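Local coordinates for protein 16S rRNA methylase (Uncultured bacterium, PDB 7JLZ) that probably methylates A1408 of 16S rRNA in the 30S ribosomal subunit, a modification linked to aminoglycoside resistance, at residues G48-G53 against N75-L80; G81-F86 against Y115-L120; G92-L97 against N123-N128; I130-L135 against L204-F209. All coordinates share one frame; numbering follows the deposited sequence.

How the contacts relate
From the N terminus, contact 1 closes first, pairing 48-53 with 75-80 round helix 58-70 at one border of the mixed seven-stranded sheet. Contact 2 opens at once, since 81-86 continues directly from 75-80. Before it closes at 115-120, contact 3 starts at 92-97, ending only at 123-128; the two therefore cross along the chain, and they touch where Phe86 CZ lies 3.5 Å from Ile124 CD1. Contact 4 spans the longest loop, joining 130-135 to 204-209. A salt bridge from Lys96 NZ to Glu132 OE1 joins contacts 3 and 4, whose strands 94-100 and 129-135 are neighbours, whereas contacts 1 and 4 lie on opposite sides of the chain's centre.

Contact 1 (G48-G53 against N75-L80)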
loop_
_atom_site.group_PDB
_atom_site.type_symbol
_atom_site.label_atom_id
_atom_site.label_comp_id
_atom_site.label_asym_id
_atom_site.label_seq_id
_atom_site.Cartn_x
_atom_site.Cartn_y
_atom_site.Cartn_z
ATOM N N GLY A 48 1.602 -6.196 -17.108
ATOM C CA GLY A 48 0.201 -6.566 -17.148
ATOM C C GLY A 48 -0.640 -6.078 -15.988
ATOM O O GLY A 48 -1.865 -6.222 -16.011
ATOM N N THR A 49 -0.016 -5.501 -14.971
ATOM C CA THR A 49 -0.709 -5.027 -13.783
ATOM C C THR A 49 -0.647 -3.505 -13.724
ATOM O O THR A 49 0.396 -2.907 -14.006
ATOM C CB THR A 49 -0.083 -5.638 -12.519
ATOM O OG1 THR A 49 -0.241 -7.067 -12.550
ATOM C CG2 THR A 49 -0.730 -5.085 -11.270
ATOM N N LEU A 50 -1.765 -2.876 -13.369
ATOM C CA LEU A 50 -1.782 -1.438 -13.124
ATOM C C LEU A 50 -1.475 -1.186 -11.652
ATOM O O LEU A 50 -2.163 -1.716 -10.771
ATOM C CB LEU A 50 -3.136 -0.839 -13.508
ATOM C CG LEU A 50 -3.323 0.660 -13.245
ATOM C CD1 LEU A 50 -2.388 1.502 -14.095
ATOM C CD2 LEU A 50 -4.790 1.047 -13.503
ATOM N N PHE A 51 -0.455 -0.380 -11.379
ATOM C CA PHE A 51 -0.083 -0.041 -10.012
ATOM C C PHE A 51 -0.455 1.405 -9.719
ATOM O O PHE A 51 -0.075 2.314 -10.467
ATOM C CB PHE A 51 1.419 -0.262 -9.776
ATOM C CG PHE A 51 1.838 -1.706 -9.906
ATOM C CD1 PHE A 51 2.151 -2.238 -11.146
ATOM C CD2 PHE A 51 1.897 -2.535 -8.791
ATOM C CE1 PHE A 51 2.517 -3.567 -11.280
ATOM C CE2 PHE A 51 2.274 -3.876 -8.923
ATOM C CZ PHE A 51 2.579 -4.387 -10.169
ATOM N N ILE A 52 -1.158 1.619 -8.609
ATOM C CA ILE A 52 -1.675 2.928 -8.238
ATOM C C ILE A 52 -1.127 3.298 -6.871
ATOM O O ILE A 52 -1.474 2.655 -5.876
ATOM C CB ILE A 52 -3.210 2.936 -8.202
ATOM C CG1 ILE A 52 -3.748 2.416 -9.535
ATOM C CG2 ILE A 52 -3.704 4.327 -7.853
ATOM C CD1 ILE A 52 -5.288 2.360 -9.610
ATOM N N GLY A 53 -0.319 4.353 -6.807
ATOM C CA GLY A 53 0.140 4.892 -5.532
ATOM C C GLY A 53 -0.739 6.049 -5.090
ATOM O O GLY A 53 -1.113 6.896 -5.901
ATOM N N ASN A 75 1.774 1.852 -16.836
ATOM C CA ASN A 75 1.003 1.121 -15.841
ATOM C C ASN A 75 1.330 1.556 -14.419
ATOM O O ASN A 75 1.059 0.808 -13.469
ATOM C CB ASN A 75 1.212 -0.385 -16.005
ATOM C CG ASN A 75 2.668 -0.799 -15.856
ATOM O OD1 ASN A 75 3.588 -0.073 -16.247
ATOM N ND2 ASN A 75 2.881 -1.982 -15.293
ATOM N N ALA A 76 1.910 2.743 -14.256
ATOM C CA ALA A 76 2.126 3.357 -12.951
ATOM C C ALA A 76 1.366 4.675 -12.927
ATOM O O ALA A 76 1.567 5.521 -13.802
ATOM C CB ALA A 76 3.618 3.578 -12.682
ATOM N N ILE A 77 0.481 4.840 -11.948
ATOM C CA ILE A 77 -0.261 6.082 -11.792
ATOM C C ILE A 77 -0.213 6.497 -10.327
ATOM O O ILE A 77 -0.142 5.655 -9.423
ATOM C CB ILE A 77 -1.709 5.938 -12.309
ATOM C CG1 ILE A 77 -2.401 7.297 -12.376
ATOM C CG2 ILE A 77 -2.495 4.971 -11.460
ATOM C CD1 ILE A 77 -3.833 7.206 -12.827
ATOM N N TYR A 78 -0.218 7.816 -10.100
ATOM C CA TYR A 78 0.008 8.404 -8.786
ATOM C C TYR A 78 -1.090 9.407 -8.476
ATOM O O TYR A 78 -1.333 10.320 -9.268
ATOM C CB TYR A 78 1.385 9.090 -8.729
ATOM C CG TYR A 78 2.512 8.147 -9.091
ATOM C CD1 TYR A 78 2.857 7.915 -10.429
ATOM C CD2 TYR A 78 3.225 7.480 -8.103
ATOM C CE1 TYR A 78 3.872 7.034 -10.764
ATOM C CE2 TYR A 78 4.261 6.606 -8.431
ATOM C CZ TYR A 78 4.575 6.389 -9.765
ATOM O OH TYR A 78 5.591 5.523 -10.106
ATOM N N ILE A 79 -1.739 9.248 -7.320
ATOM C CA ILE A 79 -2.986 9.945 -7.010
ATOM C C ILE A 79 -2.897 10.597 -5.638
ATOM O O ILE A 79 -2.315 10.034 -4.704
ATOM C CB ILE A 79 -4.181 8.963 -7.062
ATOM C CG1 ILE A 79 -4.322 8.393 -8.471
ATOM C CG2 ILE A 79 -5.504 9.622 -6.620
ATOM C CD1 ILE A 79 -5.330 7.309 -8.549
ATOM N N LEU A 80 -3.486 11.784 -5.509
ATOM C CA LEU A 80 -3.590 12.427 -4.205
ATOM C C LEU A 80 -4.686 11.760 -3.383
ATOM O O LEU A 80 -5.811 11.579 -3.863
ATOM C CB LEU A 80 -3.904 13.913 -4.347
ATOM C CG LEU A 80 -2.822 14.859 -4.814
ATOM C CD1 LEU A 80 -3.359 16.279 -4.729
ATOM C CD2 LEU A 80 -1.564 14.687 -3.963
#
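Ile52 lies at the apolar centre beside its bridge partner Ile77 and also reaches Ile79. Its CG1, anti to its carbonyl carbon, runs alongside Ile77 and, in the conformer described, comes within 3.4 Å of Ile77 CG2, tighter than usual van der Waals contact. Ile77 CG2 is directed there because it occupies the crowded position between backbone N and carbonyl carbon, while CG1 stands anti to N (chi1 -170°). The other branch, Ile52 CG2, obliquely meets Ile79 CD1 at 3.5 Å. Leu50 extends the same face, its CD1 resting 3.6 Å from Asn75 O. On the other face are Phe51, Ala76 and Tyr78, with Thr49 CG2 over one face of the Phe51 ring, toward its rim, and helices 37-45 and 58-70 packed beyond. Further out, the backbones form a parallel ladder: Phe51 N donates almost straight to Asn75 O (2.8 Å, 177°), and Ile79 N reaches Gly53 O at 2.8 Å. At the polar edge Asn75 ND2 bonds Thr49 O at 2.9 Å, nearly along the C=O axis and in its own amide plane; Ala43 O is a second acceptor. Strand 49-55, helix 58-70 and strand 76-80 form a beta-alpha-beta unit of the Rossmann-like methyltransferase fold.

Contact 2 (G81-F86 against Y115-L120); sequences GSVEYF and YEKNSL
Leu120 and Phe86 meet obliquely, methyl against ring face. Leu120 CD1 stands 3.7 Å from the centroid of the Phe86 ring and only 12° off the ring normal, a CH-pi contact centred on the ring. Both side chains start toward the other segment, and with CG anti to the backbone N in each they come together there. The second methyl, Leu120 CD2, lies nearer the rim, 3.9 Å from Phe86 CD2, and also faces Val83 CG2. Val83 is crossed at about a right angle by Lys117, whose aliphatic CD passes 3.8 Å from Val83 CG1. Beyond that point the lysine bends at its last torsion, bringing NZ to 3.3 Å from Glu84 OE1 in a weak, salt-bridged hydrogen bond. Glu84 starts away from the helix, but a bend at chi2 (70°) turns its carboxylate back; OE1 also takes a hydrogen bond from Ser105 OG, so the lysine shares this oxygen. The loop itself is tightened by an ST motif, in which Tyr85 N donates to Ser82 OG at 3.1 Å. At the protein surface, the contact joins the loop between strands 76-80 and 94-100 to helix 115-118 and the start of helix 120-124.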
loop_
_atom_site.group_PDB
_atom_site.type_symbol
_atom_site.label_atom_id
_atom_site.label_comp_id
_atom_site.label_asym_id
_atom_site.label_seq_id
_atom_site.Cartn_x
_atom_site.Cartn_y
_atom_site.Cartn_z
ATOM N N GLY A 81 -4.371 11.414 -2.144
ATOM C CA GLY A 81 -5.383 10.820 -1.290
ATOM C C GLY A 81 -4.833 10.515 0.084
ATOM O O GLY A 81 -3.624 10.545 0.320
ATOM N N SER A 82 -5.757 10.225 0.993
ATOM C CA SER A 82 -5.465 9.893 2.379
ATOM C C SER A 82 -6.705 9.190 2.910
ATOM O O SER A 82 -7.732 9.131 2.227
ATOM C CB SER A 82 -5.154 11.139 3.215
ATOM O OG SER A 82 -6.328 11.912 3.421
ATOM N N VAL A 83 -6.607 8.663 4.136
ATOM C CA VAL A 83 -7.786 8.055 4.769
ATOM C C VAL A 83 -8.940 9.041 4.781
ATOM O O VAL A 83 -10.079 8.704 4.438
ATOM C CB VAL A 83 -7.465 7.584 6.200
ATOM C CG1 VAL A 83 -8.761 7.242 6.947
ATOM C CG2 VAL A 83 -6.541 6.396 6.198
ATOM N N GLU A 84 -8.657 10.281 5.178
ATOM C CA GLU A 84 -9.687 11.290 5.371
ATOM C C GLU A 84 -10.202 11.868 4.058
ATOM O O GLU A 84 -11.333 12.367 4.015
ATOM C CB GLU A 84 -9.143 12.407 6.262
ATOM C CG GLU A 84 -8.849 11.990 7.704
ATOM C CD GLU A 84 -7.653 11.052 7.857
ATOM O OE1 GLU A 84 -7.690 10.216 8.788
ATOM O OE2 GLU A 84 -6.688 11.148 7.058
ATOM N N TYR A 85 -9.395 11.825 2.998
ATOM C CA TYR A 85 -9.768 12.312 1.671
ATOM C C TYR A 85 -9.425 11.215 0.676
ATOM O O TYR A 85 -8.465 11.316 -0.092
ATOM C CB TYR A 85 -9.058 13.625 1.333
ATOM C CG TYR A 85 -9.476 14.761 2.235
ATOM C CD1 TYR A 85 -10.628 15.499 1.975
ATOM C CD2 TYR A 85 -8.724 15.091 3.353
ATOM C CE1 TYR A 85 -11.011 16.539 2.804
ATOM C CE2 TYR A 85 -9.095 16.122 4.181
ATOM C CZ TYR A 85 -10.237 16.845 3.906
ATOM O OH TYR A 85 -10.605 17.876 4.738
ATOM N N PHE A 86 -10.203 10.141 0.723
ATOM C CA PHE A 86 -9.854 9.054 -0.168
ATOM C C PHE A 86 -10.683 9.119 -1.447
ATOM O O PHE A 86 -11.885 9.409 -1.394
ATOM C CB PHE A 86 -10.077 7.710 0.519
ATOM C CG PHE A 86 -9.492 6.576 -0.242
ATOM C CD1 PHE A 86 -10.237 5.928 -1.216
ATOM C CD2 PHE A 86 -8.170 6.209 -0.044
ATOM C CE1 PHE A 86 -9.675 4.902 -1.947
ATOM C CE2 PHE A 86 -7.605 5.187 -0.772
ATOM C CZ PHE A 86 -8.351 4.534 -1.730
ATOM N N TYR A 115 -12.418 1.541 13.677
ATOM C CA TYR A 115 -12.899 0.520 12.749
ATOM C C TYR A 115 -13.620 1.143 11.562
ATOM O O TYR A 115 -13.486 0.661 10.430
ATOM C CB TYR A 115 -13.801 -0.474 13.479
ATOM C CG TYR A 115 -13.037 -1.337 14.455
ATOM C CD1 TYR A 115 -12.039 -2.198 14.010
ATOM C CD2 TYR A 115 -13.298 -1.283 15.818
ATOM C CE1 TYR A 115 -11.326 -2.984 14.894
ATOM C CE2 TYR A 115 -12.591 -2.068 16.711
ATOM C CZ TYR A 115 -11.608 -2.917 16.244
ATOM O OH TYR A 115 -10.902 -3.698 17.128
ATOM N N GLU A 116 -14.383 2.214 11.799
ATOM C CA GLU A 116 -14.975 2.956 10.690
ATOM C C GLU A 116 -13.898 3.434 9.724
ATOM O O GLU A 116 -14.063 3.341 8.502
ATOM C CB GLU A 116 -15.792 4.136 11.217
ATOM N N LYS A 117 -12.776 3.929 10.252
ATOM C CA LYS A 117 -11.676 4.348 9.387
ATOM C C LYS A 117 -11.018 3.153 8.709
ATOM O O LYS A 117 -10.746 3.186 7.502
ATOM C CB LYS A 117 -10.638 5.143 10.182
ATOM C CG LYS A 117 -10.904 6.637 10.255
ATOM C CD LYS A 117 -9.652 7.394 10.687
ATOM C CE LYS A 117 -9.964 8.853 10.991
ATOM N NZ LYS A 117 -10.754 9.500 9.905
ATOM N N ASN A 118 -10.747 2.089 9.467
ATOM C CA ASN A 118 -10.005 0.963 8.907
ATOM C C ASN A 118 -10.823 0.151 7.909
ATOM O O ASN A 118 -10.239 -0.658 7.176
ATOM C CB ASN A 118 -9.481 0.055 10.027
ATOM C CG ASN A 118 -8.422 0.738 10.901
ATOM O OD1 ASN A 118 -7.743 1.678 10.474
ATOM N ND2 ASN A 118 -8.280 0.255 12.134
ATOM N N SER A 119 -12.145 0.358 7.846
ATOM C CA SER A 119 -12.986 -0.302 6.849
ATOM C C SER A 119 -12.616 0.085 5.421
ATOM O O SER A 119 -13.095 -0.552 4.475
ATOM C CB SER A 119 -14.460 0.027 7.098
ATOM O OG SER A 119 -14.782 1.322 6.633
ATOM N N LEU A 120 -11.793 1.123 5.246
ATOM C CA LEU A 120 -11.279 1.466 3.928
ATOM C C LEU A 120 -10.571 0.287 3.280
ATOM O O LEU A 120 -10.655 0.105 2.061
ATOM C CB LEU A 120 -10.329 2.655 4.053
ATOM C CG LEU A 120 -9.553 3.079 2.810
ATOM C CD1 LEU A 120 -10.507 3.645 1.778
ATOM C CD2 LEU A 120 -8.491 4.099 3.176
#

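Contact 3 (G92-L97 against N123-N128); sequences GTADKL and NILKSN
Ala94 and Leu125 form a short parallel bridge whose side chains diverge, and backbone bonds fix it from both directions. Lys126 N donates to Ala94 O at 2.9 Å and almost straight (176°), although it stands above the carbonyl plane. Ala94 N in turn donates to Ile124 O at 3.2 Å, in the plane of that carbonyl. A further bond ties the turn to the end of the helix, Gly92 N to Asn123 O at 2.8 Å, but it is bent at the hydrogen (134°). The apolar contacts come from two branches. Ile124 CG2, anti to its backbone N, reaches Ala94 CB at 3.8 Å and also faces Leu97 CD1, with the leucine crossing it at about a right angle. Leu125 begins by pointing away, yet its CD2 curls back to lie 3.8 Å from Leu97 CB.

On the polar side, extended Lys126 runs beside Asp95 in the same direction, its CD 3.3 Å from Asp95 OD1. The salt bridge from Lys126 NZ to Asp95 OD1 is long at 3.6 Å, and a water bridges the pair, donating to Asp95 OD2 and accepting from Lys126 NZ. In the second shell Val27 N donates to Asp95 OD2, which probably steadies the carboxylate, and Thr93 OG1 is hydrogen-bonded to Leu90 O.

Strand 94-100 leaves this turn between strands 26-31 and 129-135, placed by backbone bonds of Lys96 with Val27 and Val29 and of Leu97 with Ile130 and Glu132, while helix 120-124 passes through the short strand 125-126 into strand 129-135.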
loop_
_atom_site.group_PDB
_atom_site.type_symbol
_atom_site.label_atom_id
_atom_site.label_comp_id
_atom_site.label_asym_id
_atom_site.label_seq_id
_atom_site.Cartn_x
_atom_site.Cartn_y
_atom_site.Cartn_z
ATOM N N GLY A 92 -13.400 -0.492 -4.434
ATOM C CA GLY A 92 -13.820 -1.683 -5.141
ATOM C C GLY A 92 -13.023 -2.025 -6.380
ATOM O O GLY A 92 -13.482 -2.851 -7.176
ATOM N N THR A 93 -11.835 -1.439 -6.562
ATOM C CA THR A 93 -11.088 -1.589 -7.810
ATOM C C THR A 93 -9.866 -2.494 -7.723
ATOM O O THR A 93 -9.353 -2.896 -8.771
ATOM C CB THR A 93 -10.615 -0.221 -8.346
ATOM O OG1 THR A 93 -9.643 0.349 -7.460
ATOM C CG2 THR A 93 -11.789 0.746 -8.518
ATOM N N ALA A 94 -9.372 -2.808 -6.528
ATOM C CA ALA A 94 -8.051 -3.408 -6.374
ATOM C C ALA A 94 -8.127 -4.926 -6.265
ATOM O O ALA A 94 -8.822 -5.459 -5.398
ATOM C CB ALA A 94 -7.345 -2.853 -5.139
ATOM N N ASP A 95 -7.376 -5.613 -7.129
ATOM C CA ASP A 95 -7.132 -7.037 -6.930
ATOM C C ASP A 95 -6.132 -7.270 -5.805
ATOM O O ASP A 95 -6.165 -8.318 -5.143
ATOM C CB ASP A 95 -6.623 -7.664 -8.228
ATOM C CG ASP A 95 -7.618 -7.532 -9.365
ATOM O OD1 ASP A 95 -8.678 -8.201 -9.312
ATOM O OD2 ASP A 95 -7.349 -6.743 -10.297
ATOM N N LYS A 96 -5.236 -6.315 -5.584
ATOM C CA LYS A 96 -4.287 -6.387 -4.484
ATOM C C LYS A 96 -4.107 -5.001 -3.894
ATOM O O LYS A 96 -4.023 -4.014 -4.627
ATOM C CB LYS A 96 -2.931 -6.942 -4.920
ATOM C CG LYS A 96 -1.981 -7.119 -3.729
ATOM C CD LYS A 96 -0.588 -7.561 -4.116
ATOM C CE LYS A 96 0.247 -7.789 -2.859
ATOM N NZ LYS A 96 1.643 -8.198 -3.172
ATOM N N LEU A 97 -4.041 -4.946 -2.565
ATOM C CA LEU A 97 -3.808 -3.725 -1.808
ATOM C C LEU A 97 -2.576 -3.964 -0.953
ATOM O O LEU A 97 -2.575 -4.867 -0.114
ATOM C CB LEU A 97 -5.009 -3.380 -0.923
ATOM C CG LEU A 97 -4.847 -2.203 0.031
ATOM C CD1 LEU A 97 -4.566 -0.911 -0.721
ATOM C CD2 LEU A 97 -6.119 -2.070 0.882
ATOM N N ASN A 123 -12.898 -2.098 1.648
ATOM C CA ASN A 123 -13.681 -1.447 0.603
ATOM C C ASN A 123 -12.845 -1.042 -0.606
ATOM O O ASN A 123 -13.407 -0.835 -1.681
ATOM C CB ASN A 123 -14.429 -0.240 1.174
ATOM C CG ASN A 123 -15.664 -0.657 1.969
ATOM O OD1 ASN A 123 -15.844 -1.834 2.279
ATOM N ND2 ASN A 123 -16.515 0.297 2.286
ATOM N N ILE A 124 -11.521 -0.921 -0.468
ATOM C CA ILE A 124 -10.700 -0.775 -1.660
ATOM C C ILE A 124 -10.663 -2.082 -2.451
ATOM O O ILE A 124 -10.626 -2.075 -3.689
ATOM C CB ILE A 124 -9.283 -0.317 -1.248
ATOM C CG1 ILE A 124 -9.317 1.115 -0.702
ATOM C CG2 ILE A 124 -8.289 -0.435 -2.426
ATOM C CD1 ILE A 124 -7.988 1.532 -0.015
ATOM N N LEU A 125 -10.701 -3.217 -1.759
ATOM C CA LEU A 125 -10.456 -4.511 -2.381
ATOM C C LEU A 125 -11.684 -5.036 -3.111
ATOM O O LEU A 125 -12.814 -4.867 -2.648
ATOM C CB LEU A 125 -10.045 -5.534 -1.322
ATOM C CG LEU A 125 -8.612 -5.428 -0.834
ATOM C CD1 LEU A 125 -8.415 -6.304 0.389
ATOM C CD2 LEU A 125 -7.707 -5.861 -1.964
ATOM N N LYS A 126 -11.447 -5.712 -4.236
ATOM C CA LYS A 126 -12.466 -6.567 -4.830
ATOM C C LYS A 126 -12.713 -7.763 -3.917
ATOM O O LYS A 126 -11.882 -8.094 -3.060
ATOM C CB LYS A 126 -12.027 -7.056 -6.208
ATOM C CG LYS A 126 -11.769 -5.979 -7.235
ATOM C CD LYS A 126 -11.492 -6.631 -8.569
ATOM C CE LYS A 126 -11.466 -5.633 -9.696
ATOM N NZ LYS A 126 -11.265 -6.329 -10.997
ATOM N N SER A 127 -13.841 -8.451 -4.139
ATOM C CA SER A 127 -14.268 -9.493 -3.207
ATOM C C SER A 127 -13.185 -10.547 -2.995
ATOM O O SER A 127 -12.917 -10.957 -1.859
ATOM C CB SER A 127 -15.572 -10.131 -3.692
ATOM O OG SER A 127 -15.426 -10.677 -4.990
ATOM N N ASN A 128 -12.517 -10.974 -4.062
ATOM C CA ASN A 128 -11.468 -11.974 -3.920
ATOM C C ASN A 128 -10.075 -11.352 -3.882
ATOM O O ASN A 128 -9.101 -11.987 -4.297
ATOM C CB ASN A 128 -11.567 -13.011 -5.037
ATOM C CG ASN A 128 -10.997 -14.354 -4.630
ATOM O OD1 ASN A 128 -10.826 -14.636 -3.440
ATOM N ND2 ASN A 128 -10.702 -15.196 -5.615
HETATM O O HOH W 1 -9.152 -5.612 -12.157
#

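Contact 4 (I130-L135 against L204-F209); sequences ICEIVL and LYQLKF
Strands 129-135 and 205-211 meet here as antiparallel neighbours inside the mixed sheet, with strand 94-100 beyond the first and strand 172-179 beyond the second. Their local axes approach to 4.6 Å at 161°, and three hydrogen-bonded pairs, Cys131 with Phe209, Ile133 with Leu207 and Leu135 with Tyr205, alternate with two non-hydrogen-bonded ones. Each hydrogen-bonded pair is doubly linked: Ile133 N donates to Leu207 O at 2.8 Å, and Leu207 N returns to Ile133 O at 2.9 Å.

The apolar face carries Cys131, Ile133 and Leu135 opposite Phe209, Leu207 and Tyr205. Ile133 CD1 lies 3.8 Å from Phe209 CE1, and the ring presents its edge to Cys131 O. Further along, Leu135 CD1 and Leu207 CD1 meet tip to tip at 4.0 Å. Phe167 of helix 156-168 packs over Ile133, Leu207 and Phe209. The reversed strand 205-211, set between 129-135 and 172-179, gives the 3-2-1-4-5-7-6 order of class I methyltransferases.

On the other face Glu132 and Gln206 meet diagonally, between the adjacent non-hydrogen-bonded pairs Glu132-Lys208 and Val134-Gln206. Gln206 NE2 donates to Glu132 OE2 at a very short 2.4 Å, bent at the hydrogen (124°), and it approaches from above the carboxylate plane with the two flat groups 77° apart; so short a distance with such poor angles marks a strained contact. Glu132 OE1 instead forms a salt bridge with Lys96 NZ, so this buried carboxylate is held at both oxygens. Lys208 runs alongside; its NZ, 4.2 Å from Glu132 OE1, is beyond a salt bridge but may still help keep the glutamate ionised.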
loop_
_atom_site.group_PDB
_atom_site.type_symbol
_atom_site.label_atom_id
_atom_site.label_comp_id
_atom_site.label_asym_id
_atom_site.label_seq_id
_atom_site.Cartn_x
_atom_site.Cartn_y
_atom_site.Cartn_z
ATOM N N ILE A 130 -6.512 -9.526 -2.369
ATOM C CA ILE A 130 -5.476 -9.842 -1.393
ATOM C C ILE A 130 -4.927 -8.540 -0.831
ATOM O O ILE A 130 -4.653 -7.599 -1.584
ATOM C CB ILE A 130 -4.336 -10.674 -2.019
ATOM C CG1 ILE A 130 -4.842 -12.041 -2.470
ATOM C CG2 ILE A 130 -3.162 -10.801 -1.045
ATOM C CD1 ILE A 130 -5.749 -12.710 -1.463
ATOM N N CYS A 131 -4.774 -8.480 0.490
ATOM C CA CYS A 131 -4.132 -7.349 1.144
ATOM C C CYS A 131 -2.783 -7.798 1.681
ATOM O O CYS A 131 -2.680 -8.867 2.283
ATOM C CB CYS A 131 -4.996 -6.802 2.281
ATOM S SG CYS A 131 -4.253 -5.446 3.204
ATOM N N GLU A 132 -1.750 -6.999 1.432
ATOM C CA GLU A 132 -0.428 -7.234 1.995
ATOM C C GLU A 132 -0.077 -6.031 2.856
ATOM O O GLU A 132 -0.254 -4.881 2.429
ATOM C CB GLU A 132 0.619 -7.447 0.894
ATOM C CG GLU A 132 2.053 -7.625 1.416
ATOM C CD GLU A 132 3.072 -7.855 0.307
ATOM O OE1 GLU A 132 2.699 -8.412 -0.745
ATOM O OE2 GLU A 132 4.255 -7.478 0.493
ATOM N N ILE A 133 0.366 -6.288 4.084
ATOM C CA ILE A 133 0.715 -5.237 5.028
ATOM C C ILE A 133 2.159 -5.460 5.435
ATOM O O ILE A 133 2.510 -6.540 5.925
ATOM C CB ILE A 133 -0.208 -5.225 6.258
ATOM C CG1 ILE A 133 -1.653 -4.964 5.840
ATOM C CG2 ILE A 133 0.226 -4.159 7.246
ATOM C CD1 ILE A 133 -2.615 -4.850 7.015
ATOM N N VAL A 134 2.991 -4.453 5.209
ATOM C CA VAL A 134 4.390 -4.479 5.611
ATOM C C VAL A 134 4.502 -3.704 6.914
ATOM O O VAL A 134 4.090 -2.542 6.986
ATOM C CB VAL A 134 5.289 -3.880 4.521
ATOM C CG1 VAL A 134 6.740 -3.772 5.013
ATOM C CG2 VAL A 134 5.201 -4.726 3.245
ATOM N N LEU A 135 5.042 -4.352 7.947
ATOM C CA LEU A 135 5.122 -3.795 9.286
ATOM C C LEU A 135 6.579 -3.601 9.682
ATOM O O LEU A 135 7.460 -4.375 9.285
ATOM C CB LEU A 135 4.444 -4.706 10.323
ATOM C CG LEU A 135 2.918 -4.801 10.309
ATOM C CD1 LEU A 135 2.413 -5.751 11.394
ATOM C CD2 LEU A 135 2.334 -3.426 10.505
ATOM N N LEU A 204 11.762 -6.191 9.436
ATOM C CA LEU A 204 10.526 -5.850 8.746
ATOM C C LEU A 204 9.751 -7.126 8.444
ATOM O O LEU A 204 10.343 -8.180 8.183
ATOM C CB LEU A 204 10.796 -5.072 7.452
ATOM C CG LEU A 204 11.395 -3.665 7.605
ATOM C CD1 LEU A 204 11.540 -3.001 6.245
ATOM C CD2 LEU A 204 10.548 -2.791 8.540
ATOM N N TYR A 205 8.425 -7.019 8.473
ATOM C CA TYR A 205 7.549 -8.169 8.329
ATOM C C TYR A 205 6.526 -7.904 7.239
ATOM O O TYR A 205 6.130 -6.761 6.999
ATOM C CB TYR A 205 6.819 -8.494 9.634
ATOM C CG TYR A 205 7.775 -8.729 10.776
ATOM C CD1 TYR A 205 8.356 -9.973 10.973
ATOM C CD2 TYR A 205 8.120 -7.695 11.641
ATOM C CE1 TYR A 205 9.242 -10.184 12.014
ATOM C CE2 TYR A 205 8.998 -7.895 12.673
ATOM C CZ TYR A 205 9.554 -9.141 12.859
ATOM O OH TYR A 205 10.430 -9.337 13.899
ATOM N N GLN A 206 6.129 -8.985 6.585
ATOM C CA GLN A 206 5.123 -8.994 5.530
ATOM C C GLN A 206 3.988 -9.905 5.972
ATOM O O GLN A 206 4.226 -11.045 6.358
ATOM C CB GLN A 206 5.752 -9.520 4.242
ATOM C CG GLN A 206 4.962 -9.326 2.974
ATOM C CD GLN A 206 5.696 -9.919 1.784
ATOM O OE1 GLN A 206 5.966 -11.121 1.751
ATOM N NE2 GLN A 206 6.046 -9.078 0.814
ATOM N N LEU A 207 2.759 -9.410 5.903
ATOM C CA LEU A 207 1.586 -10.190 6.268
ATOM C C LEU A 207 0.616 -10.099 5.107
ATOM O O LEU A 207 0.418 -9.010 4.561
ATOM C CB LEU A 207 0.921 -9.653 7.549
ATOM C CG LEU A 207 1.598 -9.863 8.906
ATOM C CD1 LEU A 207 2.857 -9.007 9.049
ATOM C CD2 LEU A 207 0.630 -9.569 10.034
ATOM N N LYS A 208 0.036 -11.233 4.711
ATOM C CA LYS A 208 -0.947 -11.259 3.634
ATOM C C LYS A 208 -2.279 -11.748 4.171
ATOM O O LYS A 208 -2.333 -12.590 5.068
ATOM C CB LYS A 208 -0.506 -12.156 2.469
ATOM C CG LYS A 208 0.775 -11.623 1.815
ATOM C CD LYS A 208 1.159 -12.386 0.561
ATOM C CE LYS A 208 2.409 -11.771 -0.071
ATOM N NZ LYS A 208 2.919 -12.559 -1.233
ATOM N N PHE A 209 -3.349 -11.204 3.603
ATOM C CA PHE A 209 -4.702 -11.489 4.052
ATOM C C PHE A 209 -5.610 -11.650 2.848
ATOM O O PHE A 209 -5.323 -11.162 1.752
ATOM C CB PHE A 209 -5.281 -10.372 4.935
ATOM C CG PHE A 209 -4.372 -9.927 6.053
ATOM C CD1 PHE A 209 -3.345 -9.024 5.819
ATOM C CD2 PHE A 209 -4.574 -10.388 7.340
ATOM C CE1 PHE A 209 -2.525 -8.610 6.846
ATOM C CE2 PHE A 209 -3.764 -9.973 8.366
ATOM C CZ PHE A 209 -2.736 -9.084 8.117
#